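Local coordinates for protein AxyAgu115A (PDB 6NPS) that probably releases glucuronic acid branches from arabinoglucuronoxylan, as an alpha-glucuronidase of glycoside hydrolase family 115, at residues L428-I431 and W432-M435; M435-A438 and Y439-V443; D483-T486 and K487-E491; P904-G907 and I908-N912. The protein carries 3 engineered substitutions. All coordinates share one frame; numbering follows the deposited sequence.

Interaction 1 (L428-I431 and W432-M435)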
loop_
_atom_site.group_PDB
_atom_site.type_symbol
_atom_site.label_atom_id
_atom_site.label_comp_id
_atom_site.label_asym_id
_atom_site.label_seq_id
_atom_site.Cartn_x
_atom_site.Cartn_y
_atom_site.Cartn_z
ATOM N N LEU A 428 -10.128 -15.475 30.563
ATOM C CA LEU A 428 -10.483 -16.606 31.424
ATOM C C LEU A 428 -11.279 -17.700 30.732
ATOM O O LEU A 428 -10.957 -18.883 30.950
ATOM C CB LEU A 428 -11.231 -16.113 32.671
ATOM C CG LEU A 428 -10.412 -15.246 33.644
ATOM C CD1 LEU A 428 -11.078 -15.250 35.045
ATOM C CD2 LEU A 428 -8.940 -15.660 33.779
ATOM N N PRO A 429 -12.290 -17.405 29.899
ATOM C CA PRO A 429 -13.033 -18.497 29.242
ATOM C C PRO A 429 -12.174 -19.433 28.444
ATOM O O PRO A 429 -12.426 -20.646 28.423
ATOM C CB PRO A 429 -14.023 -17.738 28.325
ATOM C CG PRO A 429 -14.298 -16.475 29.105
ATOM C CD PRO A 429 -12.956 -16.092 29.694
ATOM N N LYS A 430 -11.171 -18.892 27.746
ATOM C CA LYS A 430 -10.252 -19.720 26.990
ATOM C C LYS A 430 -9.375 -20.562 27.916
ATOM O O LYS A 430 -9.170 -21.766 27.681
ATOM C CB LYS A 430 -9.390 -18.822 26.110
ATOM C CG LYS A 430 -8.211 -19.515 25.411
ATOM C CD LYS A 430 -8.645 -20.278 24.202
ATOM C CE LYS A 430 -7.419 -20.821 23.424
ATOM N NZ LYS A 430 -6.882 -19.881 22.397
ATOM N N ILE A 431 -8.839 -19.941 28.964
ATOM C CA ILE A 431 -8.028 -20.693 29.933
ATOM C C ILE A 431 -8.838 -21.820 30.537
ATOM O O ILE A 431 -8.334 -22.944 30.707
ATOM C CB ILE A 431 -7.473 -19.768 31.035
ATOM C CG1 ILE A 431 -6.579 -18.696 30.426
ATOM C CG2 ILE A 431 -6.637 -20.557 32.053
ATOM C CD1 ILE A 431 -6.285 -17.551 31.424
ATOM N N TRP A 432 -10.095 -21.526 30.935
ATOM C CA TRP A 432 -10.941 -22.562 31.517
ATOM C C TRP A 432 -11.141 -23.703 30.528
ATOM O O TRP A 432 -11.000 -24.879 30.884
ATOM C CB TRP A 432 -12.290 -21.975 31.965
ATOM C CG TRP A 432 -13.235 -22.995 32.502
ATOM C CD1 TRP A 432 -13.402 -23.331 33.813
ATOM C CD2 TRP A 432 -14.121 -23.836 31.754
ATOM N NE1 TRP A 432 -14.333 -24.316 33.930
ATOM C CE2 TRP A 432 -14.807 -24.638 32.684
ATOM C CE3 TRP A 432 -14.414 -23.978 30.395
ATOM C CZ2 TRP A 432 -15.756 -25.586 32.299
ATOM C CZ3 TRP A 432 -15.363 -24.924 30.016
ATOM C CH2 TRP A 432 -16.026 -25.700 30.962
ATOM N N GLU A 433 -11.450 -23.373 29.266
ATOM C CA GLU A 433 -11.744 -24.419 28.291
ATOM C C GLU A 433 -10.520 -25.301 28.041
ATOM O O GLU A 433 -10.632 -26.522 27.925
ATOM C CB GLU A 433 -12.228 -23.789 26.981
ATOM C CG GLU A 433 -12.688 -24.791 25.932
ATOM C CD GLU A 433 -11.631 -25.002 24.843
ATOM O OE1 GLU A 433 -10.752 -24.116 24.692
ATOM O OE2 GLU A 433 -11.684 -26.037 24.138
ATOM N N GLN A 434 -9.362 -24.693 27.880
ATOM C CA GLN A 434 -8.171 -25.488 27.590
ATOM C C GLN A 434 -7.731 -26.287 28.819
ATOM O O GLN A 434 -7.436 -27.489 28.727
ATOM C CB GLN A 434 -7.046 -24.568 27.107
ATOM C CG GLN A 434 -7.315 -23.884 25.781
ATOM C CD GLN A 434 -7.352 -24.876 24.642
ATOM O OE1 GLN A 434 -6.377 -25.545 24.361
ATOM N NE2 GLN A 434 -8.500 -24.983 23.984
ATOM N N MET A 435 -7.616 -25.624 29.975
ATOM C CA MET A 435 -7.078 -26.341 31.136
ATOM C C MET A 435 -8.061 -27.354 31.695
ATOM O O MET A 435 -7.624 -28.390 32.197
ATOM C CB MET A 435 -6.642 -25.363 32.237
ATOM C CG MET A 435 -5.347 -24.556 31.902
ATOM S SD MET A 435 -3.987 -25.495 31.180
ATOM C CE MET A 435 -3.524 -26.598 32.582
#

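Interaction 2 (M435-A438 and Y439-V443)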
loop_
_atom_site.group_PDB
_atom_site.type_symbol
_atom_site.label_atom_id
_atom_site.label_comp_id
_atom_site.label_asym_id
_atom_site.label_seq_id
_atom_site.Cartn_x
_atom_site.Cartn_y
_atom_site.Cartn_z
ATOM N N MET A 435 -7.616 -25.624 29.975
ATOM C CA MET A 435 -7.078 -26.341 31.136
ATOM C C MET A 435 -8.061 -27.354 31.695
ATOM O O MET A 435 -7.624 -28.390 32.197
ATOM C CB MET A 435 -6.642 -25.363 32.237
ATOM C CG MET A 435 -5.347 -24.556 31.902
ATOM S SD MET A 435 -3.987 -25.495 31.180
ATOM C CE MET A 435 -3.524 -26.598 32.582
ATOM N N THR A 436 -9.395 -27.137 31.579
ATOM C CA THR A 436 -10.274 -28.228 31.991
ATOM C C THR A 436 -10.208 -29.397 31.027
ATOM O O THR A 436 -10.369 -30.546 31.449
ATOM C CB THR A 436 -11.738 -27.787 32.147
ATOM O OG1 THR A 436 -12.234 -27.252 30.900
ATOM C CG2 THR A 436 -11.840 -26.737 33.249
ATOM N N MET A 437 -10.002 -29.137 29.734
ATOM C CA MET A 437 -9.825 -30.251 28.813
ATOM C C MET A 437 -8.579 -31.074 29.161
ATOM O O MET A 437 -8.594 -32.313 29.076
ATOM C CB MET A 437 -9.730 -29.726 27.394
ATOM C CG MET A 437 -9.808 -30.816 26.382
ATOM S SD MET A 437 -9.871 -30.095 24.750
ATOM C CE MET A 437 -10.011 -31.547 23.732
ATOM N N ALA A 438 -7.490 -30.407 29.537
ATOM C CA ALA A 438 -6.277 -31.134 29.928
ATOM C C ALA A 438 -6.539 -32.017 31.142
ATOM O O ALA A 438 -6.128 -33.189 31.180
ATOM C CB ALA A 438 -5.167 -30.139 30.222
ATOM N N TYR A 439 -7.295 -31.501 32.121
ATOM C CA TYR A 439 -7.671 -32.325 33.269
ATOM C C TYR A 439 -8.555 -33.492 32.855
ATOM O O TYR A 439 -8.384 -34.617 33.336
ATOM C CB TYR A 439 -8.383 -31.452 34.302
ATOM C CG TYR A 439 -8.569 -32.091 35.648
ATOM C CD1 TYR A 439 -9.629 -32.959 35.884
ATOM C CD2 TYR A 439 -7.692 -31.819 36.693
ATOM C CE1 TYR A 439 -9.819 -33.546 37.153
ATOM C CE2 TYR A 439 -7.869 -32.390 37.935
ATOM C CZ TYR A 439 -8.933 -33.253 38.157
ATOM O OH TYR A 439 -9.112 -33.811 39.396
ATOM N N ASP A 440 -9.532 -33.233 31.983
ATOM C CA ASP A 440 -10.415 -34.283 31.485
ATOM C C ASP A 440 -9.643 -35.392 30.776
ATOM O O ASP A 440 -10.069 -36.550 30.779
ATOM C CB ASP A 440 -11.449 -33.690 30.521
ATOM C CG ASP A 440 -12.438 -32.685 31.208
ATOM O OD1 ASP A 440 -12.568 -32.691 32.468
ATOM O OD2 ASP A 440 -13.094 -31.885 30.456
ATOM N N PHE A 441 -8.553 -35.061 30.106
ATOM C CA PHE A 441 -7.746 -36.093 29.471
ATOM C C PHE A 441 -6.726 -36.715 30.436
ATOM O O PHE A 441 -5.829 -37.437 29.987
ATOM C CB PHE A 441 -7.006 -35.529 28.259
ATOM C CG PHE A 441 -7.837 -35.472 26.981
ATOM C CD1 PHE A 441 -8.806 -34.495 26.824
ATOM C CD2 PHE A 441 -7.617 -36.390 25.945
ATOM C CE1 PHE A 441 -9.554 -34.409 25.653
ATOM C CE2 PHE A 441 -8.343 -36.327 24.777
ATOM C CZ PHE A 441 -9.316 -35.322 24.625
ATOM N N GLY A 442 -6.804 -36.406 31.725
ATOM C CA GLY A 442 -5.944 -37.049 32.694
ATOM C C GLY A 442 -4.617 -36.363 32.921
ATOM O O GLY A 442 -3.673 -37.018 33.359
ATOM N N VAL A 443 -4.513 -35.065 32.664
ATOM C CA VAL A 443 -3.297 -34.302 32.955
ATOM C C VAL A 443 -3.501 -33.654 34.314
ATOM O O VAL A 443 -4.064 -32.559 34.414
ATOM C CB VAL A 443 -2.999 -33.244 31.894
ATOM C CG1 VAL A 443 -1.660 -32.501 32.259
ATOM C CG2 VAL A 443 -2.859 -33.904 30.524
HETATM O O HOH W 1 -13.758 -29.250 29.782
#

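Interaction 3 (D483-T486 and K487-E491)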
loop_
_atom_site.group_PDB
_atom_site.type_symbol
_atom_site.label_atom_id
_atom_site.label_comp_id
_atom_site.label_asym_id
_atom_site.label_seq_id
_atom_site.Cartn_x
_atom_site.Cartn_y
_atom_site.Cartn_z
ATOM N N ASP A 483 -17.053 -15.702 34.792
ATOM C CA ASP A 483 -17.592 -14.401 35.183
ATOM C C ASP A 483 -17.769 -14.316 36.692
ATOM O O ASP A 483 -17.438 -13.295 37.305
ATOM C CB ASP A 483 -18.941 -14.133 34.507
ATOM C CG ASP A 483 -18.806 -13.735 33.046
ATOM O OD1 ASP A 483 -17.660 -13.643 32.533
ATOM O OD2 ASP A 483 -19.864 -13.518 32.405
ATOM N N ASP A 484 -18.383 -15.337 37.295
ATOM C CA ASP A 484 -18.458 -15.408 38.756
ATOM C C ASP A 484 -17.072 -15.387 39.402
ATOM O O ASP A 484 -16.877 -14.735 40.438
ATOM C CB ASP A 484 -19.220 -16.658 39.187
ATOM C CG ASP A 484 -20.720 -16.526 38.957
ATOM O OD1 ASP A 484 -21.196 -15.404 38.650
ATOM O OD2 ASP A 484 -21.423 -17.551 39.073
ATOM N N TYR A 485 -16.097 -16.100 38.822
ATOM C CA TYR A 485 -14.740 -16.039 39.377
ATOM C C TYR A 485 -14.230 -14.604 39.356
ATOM O O TYR A 485 -13.691 -14.102 40.353
ATOM C CB TYR A 485 -13.750 -16.919 38.594
ATOM C CG TYR A 485 -12.380 -16.867 39.274
ATOM C CD1 TYR A 485 -12.073 -17.747 40.284
ATOM C CD2 TYR A 485 -11.426 -15.881 38.930
ATOM C CE1 TYR A 485 -10.825 -17.696 40.959
ATOM C CE2 TYR A 485 -10.207 -15.806 39.578
ATOM C CZ TYR A 485 -9.910 -16.716 40.587
ATOM O OH TYR A 485 -8.705 -16.651 41.227
ATOM N N THR A 486 -14.414 -13.920 38.220
ATOM C CA THR A 486 -13.914 -12.555 38.092
ATOM C C THR A 486 -14.543 -11.671 39.145
ATOM O O THR A 486 -13.849 -10.914 39.838
ATOM C CB THR A 486 -14.191 -12.037 36.674
ATOM O OG1 THR A 486 -13.634 -12.969 35.747
ATOM C CG2 THR A 486 -13.561 -10.655 36.395
ATOM N N LYS A 487 -15.865 -11.803 39.334
ATOM C CA LYS A 487 -16.531 -10.948 40.301
ATOM C C LYS A 487 -16.049 -11.245 41.702
ATOM O O LYS A 487 -15.900 -10.330 42.514
ATOM C CB LYS A 487 -18.048 -11.121 40.207
ATOM C CG LYS A 487 -18.574 -10.649 38.852
ATOM C CD LYS A 487 -20.109 -10.795 38.816
ATOM C CE LYS A 487 -20.704 -9.860 37.763
ATOM N NZ LYS A 487 -21.155 -10.549 36.530
ATOM N N GLN A 488 -15.843 -12.523 42.024
ATOM C CA GLN A 488 -15.274 -12.848 43.329
ATOM C C GLN A 488 -13.855 -12.307 43.471
ATOM O O GLN A 488 -13.435 -11.899 44.577
ATOM C CB GLN A 488 -15.292 -14.372 43.553
ATOM C CG GLN A 488 -16.715 -14.829 43.883
ATOM C CD GLN A 488 -16.883 -16.336 44.028
ATOM O OE1 GLN A 488 -16.065 -17.018 44.653
ATOM N NE2 GLN A 488 -17.970 -16.857 43.463
ATOM N N TRP A 489 -13.092 -12.316 42.384
ATOM C CA TRP A 489 -11.742 -11.780 42.456
ATOM C C TRP A 489 -11.778 -10.264 42.674
ATOM O O TRP A 489 -10.973 -9.729 43.439
ATOM C CB TRP A 489 -10.992 -12.144 41.176
ATOM C CG TRP A 489 -9.541 -11.796 41.134
ATOM C CD1 TRP A 489 -8.472 -12.603 41.527
ATOM C CD2 TRP A 489 -8.966 -10.594 40.596
ATOM N NE1 TRP A 489 -7.284 -11.943 41.280
ATOM C CE2 TRP A 489 -7.555 -10.717 40.714
ATOM C CE3 TRP A 489 -9.510 -9.418 40.023
ATOM C CZ2 TRP A 489 -6.680 -9.704 40.292
ATOM C CZ3 TRP A 489 -8.652 -8.411 39.628
ATOM C CH2 TRP A 489 -7.244 -8.558 39.755
ATOM N N ILE A 490 -12.713 -9.564 42.017
ATOM C CA ILE A 490 -12.872 -8.119 42.237
ATOM C C ILE A 490 -13.236 -7.823 43.692
ATOM O O ILE A 490 -12.694 -6.903 44.312
ATOM C CB ILE A 490 -13.923 -7.561 41.262
ATOM C CG1 ILE A 490 -13.346 -7.587 39.863
ATOM C CG2 ILE A 490 -14.379 -6.123 41.676
ATOM C CD1 ILE A 490 -14.422 -7.541 38.771
ATOM N N GLU A 491 -14.144 -8.614 44.271
ATOM C CA GLU A 491 -14.514 -8.422 45.671
ATOM C C GLU A 491 -13.309 -8.590 46.589
ATOM O O GLU A 491 -13.150 -7.850 47.574
ATOM C CB GLU A 491 -15.603 -9.421 46.056
ATOM C CG GLU A 491 -16.273 -9.113 47.376
ATOM C CD GLU A 491 -17.131 -7.874 47.281
ATOM O OE1 GLU A 491 -17.248 -7.131 48.285
ATOM O OE2 GLU A 491 -17.677 -7.642 46.184
#

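Interaction 4 (P904-G907 and I908-N912)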
loop_
_atom_site.group_PDB
_atom_site.type_symbol
_atom_site.label_atom_id
_atom_site.label_comp_id
_atom_site.label_asym_id
_atom_site.label_seq_id
_atom_site.Cartn_x
_atom_site.Cartn_y
_atom_site.Cartn_z
ATOM N N PRO A 904 2.869 -23.202 8.554
ATOM C CA PRO A 904 2.388 -21.916 8.024
ATOM C C PRO A 904 0.950 -21.600 8.386
ATOM O O PRO A 904 0.669 -20.469 8.790
ATOM C CB PRO A 904 2.542 -22.075 6.503
ATOM C CG PRO A 904 2.737 -23.578 6.271
ATOM C CD PRO A 904 3.413 -24.075 7.497
ATOM N N HIS A 905 0.036 -22.566 8.240
ATOM C CA HIS A 905 -1.372 -22.303 8.550
ATOM C C HIS A 905 -1.586 -22.132 10.043
ATOM O O HIS A 905 -2.404 -21.298 10.474
ATOM C CB HIS A 905 -2.256 -23.446 8.041
ATOM C CG HIS A 905 -2.289 -23.556 6.551
ATOM N ND1 HIS A 905 -2.966 -22.652 5.757
ATOM C CD2 HIS A 905 -1.730 -24.457 5.708
ATOM C CE1 HIS A 905 -2.821 -22.994 4.489
ATOM N NE2 HIS A 905 -2.077 -24.085 4.431
ATOM N N TRP A 906 -0.926 -22.986 10.848
ATOM C CA TRP A 906 -0.992 -22.851 12.295
ATOM C C TRP A 906 -0.615 -21.436 12.703
ATOM O O TRP A 906 -1.271 -20.832 13.558
ATOM C CB TRP A 906 -0.049 -23.888 12.973
ATOM C CG TRP A 906 0.170 -23.561 14.490
ATOM C CD1 TRP A 906 -0.632 -23.943 15.530
ATOM C CD2 TRP A 906 1.205 -22.736 15.063
ATOM N NE1 TRP A 906 -0.149 -23.424 16.717
ATOM C CE2 TRP A 906 0.979 -22.682 16.453
ATOM C CE3 TRP A 906 2.305 -22.047 14.533
ATOM C CZ2 TRP A 906 1.799 -21.944 17.327
ATOM C CZ3 TRP A 906 3.166 -21.345 15.420
ATOM C CH2 TRP A 906 2.908 -21.316 16.799
ATOM N N GLY A 907 0.427 -20.882 12.071
ATOM C CA GLY A 907 0.925 -19.577 12.476
ATOM C C GLY A 907 -0.020 -18.435 12.129
ATOM O O GLY A 907 -0.200 -17.514 12.932
ATOM N N ILE A 908 -0.614 -18.461 10.925
ATOM C CA ILE A 908 -1.662 -17.485 10.580
ATOM C C ILE A 908 -2.812 -17.569 11.577
ATOM O O ILE A 908 -3.268 -16.560 12.136
ATOM C CB ILE A 908 -2.190 -17.735 9.157
ATOM C CG1 ILE A 908 -1.126 -17.432 8.098
ATOM C CG2 ILE A 908 -3.455 -16.863 8.879
ATOM C CD1 ILE A 908 -1.427 -18.168 6.812
ATOM N N ASP A 909 -3.304 -18.791 11.818
ATOM C CA ASP A 909 -4.517 -18.943 12.628
ATOM C C ASP A 909 -4.274 -18.558 14.075
ATOM O O ASP A 909 -5.178 -18.049 14.738
ATOM C CB ASP A 909 -5.016 -20.400 12.554
ATOM C CG ASP A 909 -5.418 -20.823 11.131
ATOM O OD1 ASP A 909 -5.506 -19.959 10.236
ATOM O OD2 ASP A 909 -5.645 -22.037 10.905
ATOM N N VAL A 910 -3.061 -18.794 14.600
ATOM C CA VAL A 910 -2.845 -18.512 16.017
ATOM C C VAL A 910 -2.834 -16.989 16.277
ATOM O O VAL A 910 -3.357 -16.509 17.291
ATOM C CB VAL A 910 -1.551 -19.274 16.459
ATOM C CG1 VAL A 910 -0.280 -18.493 16.195
ATOM C CG2 VAL A 910 -1.628 -19.685 17.845
ATOM N N ILE A 911 -2.311 -16.208 15.338
ATOM C CA ILE A 911 -2.315 -14.741 15.441
ATOM C C ILE A 911 -3.721 -14.167 15.206
ATOM O O ILE A 911 -4.122 -13.191 15.853
ATOM C CB ILE A 911 -1.300 -14.161 14.436
ATOM C CG1 ILE A 911 0.104 -14.712 14.775
ATOM C CG2 ILE A 911 -1.269 -12.620 14.455
ATOM C CD1 ILE A 911 0.461 -14.566 16.242
ATOM N N ASN A 912 -4.495 -14.760 14.288
ATOM C CA ASN A 912 -5.894 -14.350 14.112
ATOM C C ASN A 912 -6.821 -14.877 15.196
ATOM O O ASN A 912 -7.994 -14.477 15.227
ATOM C CB ASN A 912 -6.439 -14.822 12.763
ATOM C CG ASN A 912 -5.795 -14.115 11.601
ATOM O OD1 ASN A 912 -5.206 -13.047 11.762
ATOM N ND2 ASN A 912 -5.850 -14.733 10.434
HETATM O O HOH W 2 -4.601 -20.538 7.905
#

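Interaction 1 (L428-I431 and W432-M435)
Lys430 and Gln434 sit one turn apart on helix 428-440, the crossover helix between parallel strands 405-410 and 446-450 (beta-alpha-beta) of the TIM-barrel domain; the lysine chain runs next to the glutamine stem, with Lys430 CE 3.9 Å from Gln434 CG. Gln434 N donates to Lys430 O at 2.9 Å, nearly straight at 168°. Three more i to i+4 bonds satisfy the neighbouring amides: Trp432 N to Leu428 O (2.8 Å), Glu433 N to Pro429 O (3.0 Å) and Met435 N to Ile431 O (2.9 Å).

The side-chain polar groups are satisfied differently. A bend at chi2 of Gln434 (-67°) lets NE2 bond to Glu433 OE1, on the syn side of the carboxylate but 31° out of its plane; the 2.5 Å separation is unusually short and its exact value doubtful. Glu433 OE1 is also bonded to Tyr823 OH, Glu433 OE2 forms a salt bridge with Lys831, and Gln434 OE1 receives Leu390 N. Lys430 NZ stays 6.2 Å from Glu433 OE1 and is bonded instead to Gln867 and Asn389. Trp432 NE1 has weak bonds to the carbonyls of Trp474 and Gly475. Ile431 CG2 lies 4.2 Å from Met435 CG. The chemistry implies that directional bonds tie one side of this buried helix to Tyr823, Lys831 and Gln867 of the C-terminal domain and to the barrel loop at Asn389 and Leu390, while hydrocarbon contact holds another.

Interaction 2 (M435-A438 and Y439-V443)
Met437 overlaps the ring of Phe441 along one side: its CE is 3.5 Å from Phe441 CE1, and Met437 CG also touches the CE1 and CD1 rim. The extended thioether chain, with CG trans to the backbone N (chi1 -169°), runs beside the ring and carries CE to its CE1 corner. The ring also turns an edge to the backbone, with Met437 O in its plane and 3.1 Å from Phe441 CD1. Phe441 also touches Leu393, and Met437 touches Pro937.

The backbone below follows the i to i+4 pattern through Phe441 N to Met437 O (2.9 Å) and then changes. Ala438 O accepts Val443 N at 2.9 Å, five residues on, while Gly442 N returns to Tyr439 O at 2.9 Å. With Gly442 at positive phi (89°) as the C-prime residue, these two bonds define a Schellman motif that ends helix 428-440 ahead of strand 446-450 in a beta-alpha-beta unit of the barrel. Val443 folds back over the last turn, bringing its CB to 4.1 Å from Ala438 CB, the apolar contact that commonly accompanies such a cap.

On the polar side, one water donates to both Thr436 OG1 and Asp440 OD2, each at 2.8 Å. Thr436 OG1 is bonded to Trp432 O as well. The Asp440 carboxylate, set beside its own backbone N (chi1 -65°), has further hydrogen bonds, from OD1 to Thr476 and from OD2 to Thr835.

Interaction 3 (D483-T486 and K487-E491)
Trp489 N to Tyr485 O and Ile490 N to Thr486 O, both 2.8 Å, are the shortest of four i to i+4 bonds that build this part of alpha-helix 482-494, which falls in the family 115 TIM-barrel sequence range and packs against helices 428-440, 458-469 and 500-519. Gln488 N to Asp484 O (2.9 Å) and Lys487 N to Asp483 O (3.0 Å) complete the set. Charges near the more exposed side do not pair across the turn: Lys487 NZ remains 5.2 Å from Asp483 OD2, and its ammonium group makes a cation-pi contact with Phe507, while Asp484 OD2 forms a salt bridge with Lys481.

Farther out, the buried side chains take over. Tyr485 and Trp489 are set at a slant to each other, Tyr485 CE2 lying 4.1 Å from Trp489 CB. Tyr485 OH is hydrogen-bonded to Asp466, Trp489 NE1 weakly to Ser462. Thr486 divides its two branches: chi1 of -54° keeps OG1 beside the backbone N, where it is hydrogen-bonded to Thr482 O, and leaves the methyl group for packing, with Thr486 CG2 4.0 Å from Ile490 CD1.

Interaction 4 (P904-G907 and I908-N912)
Val910 stands over Trp906, the residue one turn earlier in helix 904-912, and can be followed from its branch point. CB of Val910 rests 3.3 Å from Trp906 O, the same carbonyl that accepts Val910 N at 2.9 Å. Chi1 of 86° places CG1 between the backbone N and the carbonyl carbon, a crowded position that directs this methyl group over the indole. There Val910 CG1 lies 4.2 Å from the centroid of the six-membered ring of Trp906 and only 11° off the ring normal, which meets the definition of a CH-pi contact. It also touches Gly907 O. The other branch, CG2, reaches the indole 4.1 Å from Trp906 CZ2. The ring itself is fixed from outside: Trp906 NE1 is hydrogen-bonded to Asp385, and His387 meets the indole with its plane steeply inclined.

The Asp909 carboxylate and His905 make another side polar: a water lies 2.6 Å from Asp909 OD1, to which it appears to donate, and its link to His905 ND1 is weak. In the backbone, Asp909 N binds His905 O at 3.0 Å. One bond is long, Ile911 N to Gly907 O at 3.5 Å and weak, but Asn912 N to Ile908 O is again normal.

Helix 904-912 connects strands 890-893 and 915-923 of the beta-rich C-terminal domain, and Asp385 and His387 follow strand 379-383 of the parallel barrel sheet. In a TIM barrel, loops after strands form the catalytic end, so the contact is consistent with a C-terminal domain of the galactose-binding-like clan leaning on that end.

Interactions 1 and 2 are consecutive parts of helix 428-440, share Met435 and lie in the interior; the first is rich in charged and amide bonds, the second terminates the helix. Interaction 3, partly buried, sits on helix 482-494 and touches interaction 1 directly, Leu428 CD1 coming within 3.5 Å of Thr486 OG1. Interaction 4 is a surface contact in the C-terminal domain, about 19 Å from interaction 1 between centres and about 32 Å from interaction 3. Aromatic rings meet aliphatic groups in interactions 2, 3 and 4, but only interaction 4 places a methyl over a ring face. A water bridges two side chains in interaction 2, and does so only weakly in interaction 4.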